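Local structure of disulfide isomerase DsbG N-terminal domain-containing protein (Helicobacter pylori, 3TDG) at residues I131-N143 / L169-V183. The protein is a DsbG-like protein with a thioredoxin fold that probably acts as a thiol-disulfide oxidoreductase, reducing disulfide bonds. Sequence-based numbering, arbitrary orientation.
With FMT (formic acid), chain C.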
loop_
_atom_site.group_PDB
_atom_site.type_symbol
_atom_site.label_atom_id
_atom_site.label_comp_id
_atom_site.label_asym_id
_atom_site.label_seq_id
_atom_site.Cartn_x
_atom_site.Cartn_y
_atom_site.Cartn_z
ATOM N N ILE A 131 -19.521 -6.090 -15.338
ATOM C CA ILE A 131 -20.750 -6.910 -15.167
ATOM C C ILE A 131 -21.101 -7.605 -16.504
ATOM O O ILE A 131 -21.106 -6.940 -17.538
ATOM C CB ILE A 131 -21.932 -6.017 -14.692
ATOM C CG1 ILE A 131 -21.676 -5.482 -13.272
ATOM C CG2 ILE A 131 -23.269 -6.751 -14.730
ATOM C CD1 ILE A 131 -22.637 -4.352 -12.877
ATOM N N PRO A 132 -21.406 -8.928 -16.490
ATOM C CA PRO A 132 -21.742 -9.577 -17.770
ATOM C C PRO A 132 -22.767 -8.772 -18.559
ATOM O O PRO A 132 -23.680 -8.155 -17.977
ATOM C CB PRO A 132 -22.300 -10.940 -17.346
ATOM C CG PRO A 132 -21.579 -11.232 -16.069
ATOM C CD PRO A 132 -21.381 -9.898 -15.377
ATOM N N ALA A 133 -22.607 -8.766 -19.875
ATOM C CA ALA A 133 -23.382 -7.889 -20.755
ATOM C C ALA A 133 -24.892 -8.119 -20.747
ATOM O O ALA A 133 -25.673 -7.193 -21.027
ATOM C CB ALA A 133 -22.841 -7.981 -22.167
ATOM N N ASP A 134 -25.311 -9.349 -20.457
ATOM C CA ASP A 134 -26.736 -9.665 -20.390
ATOM C C ASP A 134 -27.316 -9.490 -18.965
ATOM O O ASP A 134 -28.511 -9.655 -18.765
ATOM C CB ASP A 134 -26.984 -11.104 -20.877
ATOM C CG ASP A 134 -26.223 -12.135 -20.070
ATOM O OD1 ASP A 134 -26.748 -13.253 -19.891
ATOM O OD2 ASP A 134 -25.110 -11.845 -19.586
ATOM N N TYR A 135 -26.462 -9.169 -17.994
ATOM C CA TYR A 135 -26.867 -9.191 -16.594
ATOM C C TYR A 135 -27.809 -8.021 -16.238
ATOM O O TYR A 135 -28.890 -8.237 -15.641
ATOM C CB TYR A 135 -25.648 -9.257 -15.670
ATOM C CG TYR A 135 -26.016 -9.623 -14.251
ATOM C CD1 TYR A 135 -25.950 -10.951 -13.819
ATOM C CD2 TYR A 135 -26.454 -8.653 -13.348
ATOM C CE1 TYR A 135 -26.295 -11.307 -12.547
ATOM C CE2 TYR A 135 -26.819 -8.996 -12.049
ATOM C CZ TYR A 135 -26.733 -10.324 -11.655
ATOM O OH TYR A 135 -27.064 -10.695 -10.376
ATOM N N ALA A 136 -27.422 -6.798 -16.617
ATOM C CA ALA A 136 -28.225 -5.612 -16.294
ATOM C C ALA A 136 -29.498 -5.638 -17.083
ATOM O O ALA A 136 -29.504 -6.118 -18.220
ATOM C CB ALA A 136 -27.458 -4.308 -16.597
ATOM N N ILE A 137 -30.566 -5.105 -16.485
ATOM C CA ILE A 137 -31.840 -4.973 -17.157
ATOM C C ILE A 137 -31.949 -3.541 -17.609
ATOM O O ILE A 137 -32.173 -2.638 -16.788
ATOM C CB ILE A 137 -33.029 -5.277 -16.231
ATOM C CG1 ILE A 137 -32.922 -6.694 -15.681
ATOM C CG2 ILE A 137 -34.364 -5.041 -16.963
ATOM C CD1 ILE A 137 -33.579 -6.864 -14.348
ATOM N N GLU A 138 -31.790 -3.329 -18.909
ATOM C CA GLU A 138 -31.816 -1.985 -19.461
ATOM C C GLU A 138 -33.223 -1.599 -19.920
ATOM O O GLU A 138 -33.810 -2.249 -20.784
ATOM C CB GLU A 138 -30.791 -1.847 -20.598
ATOM C CG GLU A 138 -30.682 -0.417 -21.118
ATOM C CD GLU A 138 -29.547 -0.206 -22.107
ATOM O OE1 GLU A 138 -28.366 -0.461 -21.777
ATOM O OE2 GLU A 138 -29.841 0.259 -23.218
ATOM N N LEU A 139 -33.762 -0.541 -19.320
ATOM C CA LEU A 139 -35.076 -0.025 -19.680
ATOM C C LEU A 139 -34.945 1.380 -20.278
ATOM O O LEU A 139 -34.606 2.319 -19.562
ATOM C CB LEU A 139 -35.999 -0.025 -18.458
ATOM C CG LEU A 139 -36.031 -1.341 -17.675
ATOM C CD1 LEU A 139 -36.491 -1.117 -16.237
ATOM C CD2 LEU A 139 -36.876 -2.402 -18.389
ATOM N N PRO A 140 -35.190 1.520 -21.602
ATOM C CA PRO A 140 -35.052 2.826 -22.261
ATOM C C PRO A 140 -36.061 3.844 -21.729
ATOM O O PRO A 140 -37.201 3.478 -21.428
ATOM C CB PRO A 140 -35.322 2.511 -23.745
ATOM C CG PRO A 140 -36.079 1.215 -23.741
ATOM C CD PRO A 140 -35.550 0.453 -22.558
ATOM N N SER A 141 -35.650 5.106 -21.605
ATOM C CA SER A 141 -36.563 6.157 -21.115
ATOM C C SER A 141 -37.856 6.206 -21.902
ATOM O O SER A 141 -37.864 5.929 -23.099
ATOM C CB SER A 141 -35.917 7.542 -21.131
ATOM O OG SER A 141 -35.111 7.708 -22.270
ATOM N N THR A 142 -38.944 6.537 -21.215
ATOM C CA THR A 142 -40.242 6.737 -21.860
ATOM C C THR A 142 -40.182 7.932 -22.817
ATOM O O THR A 142 -40.989 8.033 -23.753
ATOM C CB THR A 142 -41.381 6.924 -20.828
ATOM O OG1 THR A 142 -41.017 7.937 -19.880
ATOM C CG2 THR A 142 -41.654 5.619 -20.090
ATOM N N ASN A 143 -39.206 8.812 -22.586
ATOM C CA ASN A 143 -38.949 9.965 -23.451
ATOM C C ASN A 143 -37.679 9.751 -24.279
ATOM O O ASN A 143 -36.578 9.689 -23.728
ATOM C CB ASN A 143 -38.847 11.246 -22.610
ATOM C CG ASN A 143 -39.498 12.452 -23.284
ATOM O OD1 ASN A 143 -40.552 12.335 -23.911
ATOM N ND2 ASN A 143 -38.881 13.620 -23.135
ATOM N N LEU A 169 -39.285 3.718 -10.344
ATOM C CA LEU A 169 -38.666 3.348 -11.623
ATOM C C LEU A 169 -39.309 4.023 -12.844
ATOM O O LEU A 169 -38.595 4.574 -13.671
ATOM C CB LEU A 169 -38.604 1.819 -11.798
ATOM C CG LEU A 169 -37.918 1.269 -13.050
ATOM C CD1 LEU A 169 -36.464 1.735 -13.145
ATOM C CD2 LEU A 169 -38.025 -0.264 -13.074
ATOM N N ARG A 170 -40.641 3.978 -12.944
ATOM C CA ARG A 170 -41.370 4.652 -14.043
ATOM C C ARG A 170 -41.122 6.164 -14.104
ATOM O O ARG A 170 -41.122 6.742 -15.197
ATOM C CB ARG A 170 -42.878 4.366 -13.989
ATOM C CG ARG A 170 -43.258 2.994 -14.499
ATOM C CD ARG A 170 -44.744 2.738 -14.351
ATOM N NE ARG A 170 -45.088 1.327 -14.546
ATOM C CZ ARG A 170 -45.154 0.422 -13.571
ATOM N NH1 ARG A 170 -44.889 0.757 -12.309
ATOM N NH2 ARG A 170 -45.485 -0.832 -13.852
ATOM N N ASP A 171 -40.900 6.797 -12.944
ATOM C CA ASP A 171 -40.537 8.230 -12.908
ATOM C C ASP A 171 -39.118 8.470 -13.368
ATOM O O ASP A 171 -38.865 9.429 -14.100
ATOM C CB ASP A 171 -40.737 8.844 -11.519
ATOM C CG ASP A 171 -42.190 9.020 -11.163
ATOM O OD1 ASP A 171 -43.073 8.756 -12.007
ATOM O OD2 ASP A 171 -42.460 9.414 -10.017
ATOM N N HIS A 172 -38.191 7.604 -12.940
ATOM C CA HIS A 172 -36.796 7.661 -13.407
ATOM C C HIS A 172 -36.703 7.553 -14.926
ATOM O O HIS A 172 -35.783 8.106 -15.534
ATOM C CB HIS A 172 -35.955 6.531 -12.806
ATOM C CG HIS A 172 -35.546 6.749 -11.382
ATOM N ND1 HIS A 172 -34.634 7.712 -11.004
ATOM C CD2 HIS A 172 -35.885 6.089 -10.250
ATOM C CE1 HIS A 172 -34.449 7.652 -9.698
ATOM N NE2 HIS A 172 -35.198 6.676 -9.216
ATOM N N LEU A 173 -37.641 6.816 -15.525
ATOM C CA LEU A 173 -37.614 6.543 -16.964
ATOM C C LEU A 173 -37.898 7.801 -17.769
ATOM O O LEU A 173 -37.237 8.054 -18.769
ATOM C CB LEU A 173 -38.548 5.390 -17.346
ATOM C CG LEU A 173 -38.002 4.027 -16.886
ATOM C CD1 LEU A 173 -38.990 2.869 -17.101
ATOM C CD2 LEU A 173 -36.640 3.713 -17.513
ATOM N N LYS A 174 -38.846 8.606 -17.298
ATOM C CA LYS A 174 -39.081 9.938 -17.864
ATOM C C LYS A 174 -37.782 10.720 -18.075
ATOM O O LYS A 174 -37.657 11.430 -19.066
ATOM C CB LYS A 174 -40.082 10.725 -17.010
ATOM C CG LYS A 174 -41.506 10.214 -17.162
ATOM C CD LYS A 174 -42.383 10.527 -15.954
ATOM C CE LYS A 174 -43.815 10.067 -16.217
ATOM N NZ LYS A 174 -44.713 10.267 -15.041
ATOM N N GLU A 175 -36.804 10.542 -17.185
ATOM C CA GLU A 175 -35.552 11.313 -17.243
ATOM C C GLU A 175 -34.291 10.559 -17.682
ATOM O O GLU A 175 -33.314 11.187 -18.105
ATOM C CB GLU A 175 -35.272 11.982 -15.890
ATOM C CG GLU A 175 -36.477 12.633 -15.223
ATOM C CD GLU A 175 -36.968 13.906 -15.915
ATOM O OE1 GLU A 175 -38.059 14.381 -15.525
ATOM O OE2 GLU A 175 -36.285 14.439 -16.826
ATOM N N ASN A 176 -34.288 9.227 -17.552
ATOM C CA ASN A 176 -33.104 8.420 -17.890
ATOM C C ASN A 176 -33.427 7.075 -18.526
ATOM O O ASN A 176 -34.541 6.588 -18.435
ATOM C CB ASN A 176 -32.271 8.106 -16.638
ATOM C CG ASN A 176 -31.645 9.327 -16.017
ATOM O OD1 ASN A 176 -30.473 9.625 -16.245
ATOM N ND2 ASN A 176 -32.412 10.017 -15.191
ATOM N N THR A 177 -32.424 6.473 -19.153
ATOM C CA THR A 177 -32.453 5.040 -19.392
ATOM C C THR A 177 -31.822 4.409 -18.165
ATOM O O THR A 177 -30.715 4.767 -17.776
ATOM C CB THR A 177 -31.724 4.639 -20.691
ATOM O OG1 THR A 177 -32.594 4.898 -21.796
ATOM C CG2 THR A 177 -31.368 3.142 -20.696
ATOM N N VAL A 178 -32.556 3.485 -17.559
ATOM C CA VAL A 178 -32.119 2.800 -16.346
ATOM C C VAL A 178 -31.524 1.429 -16.653
ATOM O O VAL A 178 -32.127 0.630 -17.375
ATOM C CB VAL A 178 -33.297 2.664 -15.348
ATOM C CG1 VAL A 178 -32.965 1.669 -14.207
ATOM C CG2 VAL A 178 -33.678 4.038 -14.809
ATOM N N ARG A 179 -30.325 1.186 -16.125
ATOM C CA ARG A 179 -29.748 -0.148 -16.083
ATOM C C ARG A 179 -29.815 -0.693 -14.659
ATOM O O ARG A 179 -28.955 -0.400 -13.813
ATOM C CB ARG A 179 -28.310 -0.157 -16.594
ATOM C CG ARG A 179 -28.201 0.264 -18.062
ATOM C CD ARG A 179 -26.790 0.203 -18.566
ATOM N NE ARG A 179 -26.756 0.629 -19.965
ATOM C CZ ARG A 179 -25.671 1.047 -20.604
ATOM N NH1 ARG A 179 -24.501 1.097 -19.982
ATOM N NH2 ARG A 179 -25.764 1.402 -21.878
ATOM N N MET A 180 -30.843 -1.491 -14.404
ATOM C CA MET A 180 -31.025 -2.072 -13.094
ATOM C C MET A 180 -30.179 -3.354 -12.932
ATOM O O MET A 180 -30.310 -4.301 -13.710
ATOM C CB MET A 180 -32.507 -2.354 -12.872
ATOM C CG MET A 180 -32.849 -2.624 -11.423
ATOM S SD MET A 180 -34.585 -2.308 -11.140
ATOM C CE MET A 180 -34.820 -3.226 -9.617
ATOM N N VAL A 181 -29.316 -3.363 -11.921
ATOM C CA VAL A 181 -28.437 -4.485 -11.641
ATOM C C VAL A 181 -28.949 -5.166 -10.368
ATOM O O VAL A 181 -28.778 -4.630 -9.261
ATOM C CB VAL A 181 -26.979 -4.004 -11.454
ATOM C CG1 VAL A 181 -26.040 -5.165 -11.111
ATOM C CG2 VAL A 181 -26.492 -3.266 -12.721
ATOM N N VAL A 182 -29.608 -6.316 -10.536
ATOM C CA VAL A 182 -30.286 -6.997 -9.426
ATOM C C VAL A 182 -29.336 -8.019 -8.801
ATOM O O VAL A 182 -28.982 -9.022 -9.429
ATOM C CB VAL A 182 -31.641 -7.639 -9.858
ATOM C CG1 VAL A 182 -32.385 -8.257 -8.650
ATOM C CG2 VAL A 182 -32.515 -6.610 -10.506
ATOM N N VAL A 183 -28.896 -7.728 -7.584
ATOM C CA VAL A 183 -27.850 -8.511 -6.942
ATOM C C VAL A 183 -28.410 -9.468 -5.884
ATOM O O VAL A 183 -29.530 -9.276 -5.386
ATOM C CB VAL A 183 -26.788 -7.607 -6.293
ATOM C CG1 VAL A 183 -26.040 -6.796 -7.375
ATOM C CG2 VAL A 183 -27.442 -6.662 -5.241
HETATM C C FMT C . -33.309 -5.522 -21.034
HETATM O O1 FMT C . -33.921 -6.471 -21.554
HETATM O O2 FMT C . -32.233 -5.623 -20.434
HETATM O O HOH W 1 -29.972 -7.153 -13.142
#
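Glu-138 turns its CG anti to the backbone N (chi1 -174°), whereas Arg-179 sets CG anti to the carbonyl carbon (chi1 -63°), and the two chains run side by side on one face of the sheet. Their salt bridge is one-sided: Glu-138 OE1 receives Arg-179 NE at 2.7 Å from above the carboxylate plane, with a weak second bond from NH2. Long, flexible, charged chains suit this non-hydrogen-bonded pair on the more open face, and Tyr-152 holds Arg-179 NH1. The face of Ile-137, Leu-139, Val-178 and Met-180 is buried and takes apolar side chains: those of Leu-139 and Leu-169 cross at about a right angle, CD1 of Leu-139 meeting CD2 of Leu-169 at 3.6 Å, and Leu-139 CB rests on Leu-173 CD2.

Ile-137 pairs with Met-180 and Leu-139 with Val-178, each through two backbone bonds; Leu-139 N to Val-178 O, at 2.8 Å, is nearly straight. Beyond the strand, Thr-177 OG1 accepts from Ser-141 N (3.1 Å) and also bonds Lys-147 O, a double role open to a hydroxyl. At the other end Tyr-135 reaches past Val-181 to donate its hydroxyl hydrogen to Val-182 O at 2.7 Å, while a water joins Tyr-135 O, Met-180 O and Val-182 N where direct pairing stops. A formic acid molecule, probably from the crystallisation liquor, accepts a hydrogen bond from Glu-138 N on the strand's outer side.

Strand 137-139 thus forms an antiparallel edge beside 177-182, which runs parallel to 150-155: the mixed sheet of a thioredoxin fold, with helix 169-175 packed on the Leu-139 face.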